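Local atomic coordinates of type-2Aa cytolytic delta-endotoxin (Bacillus thuringiensis serovar kyushuensis, PDB entry 1CBY), a protein that kills the larvae of dipteran insects by forming pores in the epithelial cell membrane of their midgut. Residues A[35-40]-A[237-242]. Residue numbers count along the deposited sequence, not the author numbering.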
# COMPACT_ATOMS: atom_id res chain seq x y z
N VAL A 35 -5.56 8.54 -4.90
CA VAL A 35 -5.89 9.87 -5.36
C VAL A 35 -6.71 9.76 -6.65
O VAL A 35 -6.46 8.87 -7.47
CB VAL A 35 -4.58 10.67 -5.61
CG1 VAL A 35 -3.83 10.11 -6.81
CG2 VAL A 35 -4.87 12.11 -5.81
N PRO A 36 -7.76 10.60 -6.82
CA PRO A 36 -8.59 10.56 -8.03
C PRO A 36 -7.78 10.79 -9.30
O PRO A 36 -7.03 11.76 -9.40
CB PRO A 36 -9.63 11.66 -7.77
CG PRO A 36 -9.01 12.53 -6.72
CD PRO A 36 -8.33 11.54 -5.83
N SER A 37 -7.94 9.89 -10.27
CA SER A 37 -7.21 9.95 -11.53
C SER A 37 -7.90 10.76 -12.62
O SER A 37 -9.12 10.87 -12.65
CB SER A 37 -6.95 8.52 -12.03
OG SER A 37 -6.12 8.51 -13.19
N SER A 38 -7.09 11.30 -13.53
CA SER A 38 -7.58 12.08 -14.66
C SER A 38 -8.00 11.17 -15.81
O SER A 38 -8.71 11.59 -16.72
CB SER A 38 -6.51 13.07 -15.14
OG SER A 38 -6.35 14.15 -14.24
N ASP A 39 -7.56 9.92 -15.76
CA ASP A 39 -7.87 8.95 -16.79
C ASP A 39 -8.06 7.58 -16.14
O ASP A 39 -7.88 7.43 -14.93
CB ASP A 39 -6.75 8.91 -17.83
CG ASP A 39 -7.26 8.78 -19.25
OD1 ASP A 39 -8.20 7.99 -19.48
OD2 ASP A 39 -6.72 9.46 -20.15
N LEU A 40 -8.40 6.58 -16.94
CA LEU A 40 -8.64 5.24 -16.42
C LEU A 40 -7.36 4.60 -15.88
O LEU A 40 -6.29 4.77 -16.46
CB LEU A 40 -9.26 4.36 -17.51
CG LEU A 40 -10.58 4.89 -18.11
CD1 LEU A 40 -11.12 3.93 -19.16
CD2 LEU A 40 -11.61 5.08 -17.01
N PHE A 237 -0.26 15.00 -11.68
CA PHE A 237 -1.43 14.14 -11.67
C PHE A 237 -2.51 14.47 -12.69
O PHE A 237 -3.52 13.77 -12.78
CB PHE A 237 -2.00 14.05 -10.25
CG PHE A 237 -1.10 13.32 -9.29
CD1 PHE A 237 -0.12 14.00 -8.59
CD2 PHE A 237 -1.21 11.94 -9.12
CE1 PHE A 237 0.75 13.33 -7.73
CE2 PHE A 237 -0.35 11.26 -8.26
CZ PHE A 237 0.63 11.95 -7.57
N ASN A 238 -2.31 15.53 -13.47
CA ASN A 238 -3.27 15.91 -14.51
C ASN A 238 -2.97 15.19 -15.82
O ASN A 238 -3.78 15.21 -16.74
CB ASN A 238 -3.24 17.42 -14.76
CG ASN A 238 -4.12 18.21 -13.81
OD1 ASN A 238 -4.21 19.43 -13.90
ND2 ASN A 238 -4.79 17.52 -12.89
N VAL A 239 -1.79 14.60 -15.91
CA VAL A 239 -1.38 13.88 -17.11
C VAL A 239 -2.33 12.71 -17.36
O VAL A 239 -2.71 12.00 -16.44
CB VAL A 239 0.09 13.36 -16.98
CG1 VAL A 239 0.49 12.58 -18.22
CG2 VAL A 239 1.05 14.53 -16.76
N ASN A 240 -2.73 12.54 -18.61
CA ASN A 240 -3.65 11.46 -18.97
C ASN A 240 -2.90 10.32 -19.63
O ASN A 240 -1.68 10.33 -19.67
CB ASN A 240 -4.78 11.97 -19.87
CG ASN A 240 -4.27 12.63 -21.15
OD1 ASN A 240 -5.05 13.27 -21.85
ND2 ASN A 240 -2.99 12.48 -21.46
N ASN A 241 -3.63 9.35 -20.17
CA ASN A 241 -3.00 8.21 -20.82
C ASN A 241 -2.81 8.42 -22.32
O ASN A 241 -2.86 7.47 -23.09
CB ASN A 241 -3.83 6.94 -20.60
CG ASN A 241 -4.25 6.74 -19.16
OD1 ASN A 241 -5.28 6.14 -18.88
ND2 ASN A 241 -3.45 7.24 -18.23
N TYR A 242 -2.57 9.66 -22.73
CA TYR A 242 -2.42 9.94 -24.16
C TYR A 242 -1.20 10.79 -24.48
O TYR A 242 -0.79 11.63 -23.68
CB TYR A 242 -3.70 10.61 -24.69
CG TYR A 242 -4.92 9.71 -24.61
CD1 TYR A 242 -5.66 9.60 -23.43
CD2 TYR A 242 -5.29 8.92 -25.70
CE1 TYR A 242 -6.73 8.72 -23.34
CE2 TYR A 242 -6.37 8.04 -25.62
CZ TYR A 242 -7.08 7.94 -24.44
OH TYR A 242 -8.12 7.06 -24.34
O HOH W 1 -4.39 10.25 -15.24
O HOH W 2 -4.28 11.15 -12.55
O HOH W 3 -8.73 6.59 -21.67
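The chain leaves strand 28-36 at Pro36 and continues as a loop beside, and in the same direction as, the C-terminal loop after helix 233-237. The CA atoms of Ser38 and Asn238 are 5.8 Å apart, those of Asp39 and Asn240 5.4 Å. In the alpha/beta fold of the Cyt toxins, helices pack on a mixed beta sheet. This contact lies at its surface, where segment 237-242 also touches helix 54-63. Ser38 is the N-terminal processing stop and Ser228 the C-terminal one, so segment 237-242 lies beyond the latter. The contact therefore belongs to the inactive protoxin and is probably lost on processing. Val35 and Pro36 pair with an antiparallel strand of the second subunit, and Phe237 packs on Pro51 of that subunit.

The buried end is apolar: Val35 CG1 lies 3.9 Å from Phe237 CE2. The rest is polar. Ser38 OG donates a hydrogen bond to Phe237 O at 3.2 Å. A water accepts from Ser38 N and donates to the same Phe237 O. Another water donates to Ser37 OG and Val239 O, linking side chain to backbone. Asp39 OD2 accepts an almost linear hydrogen bond from Asn241 N (3.1 Å, 177°) and meets the Tyr242 ring edge at CE1, 3.3 Å away. Asp39 OD1 accepts from Leu40 N (2.9 Å) and from a water (2.7 Å) that lies 2.8 Å from Tyr242 OH.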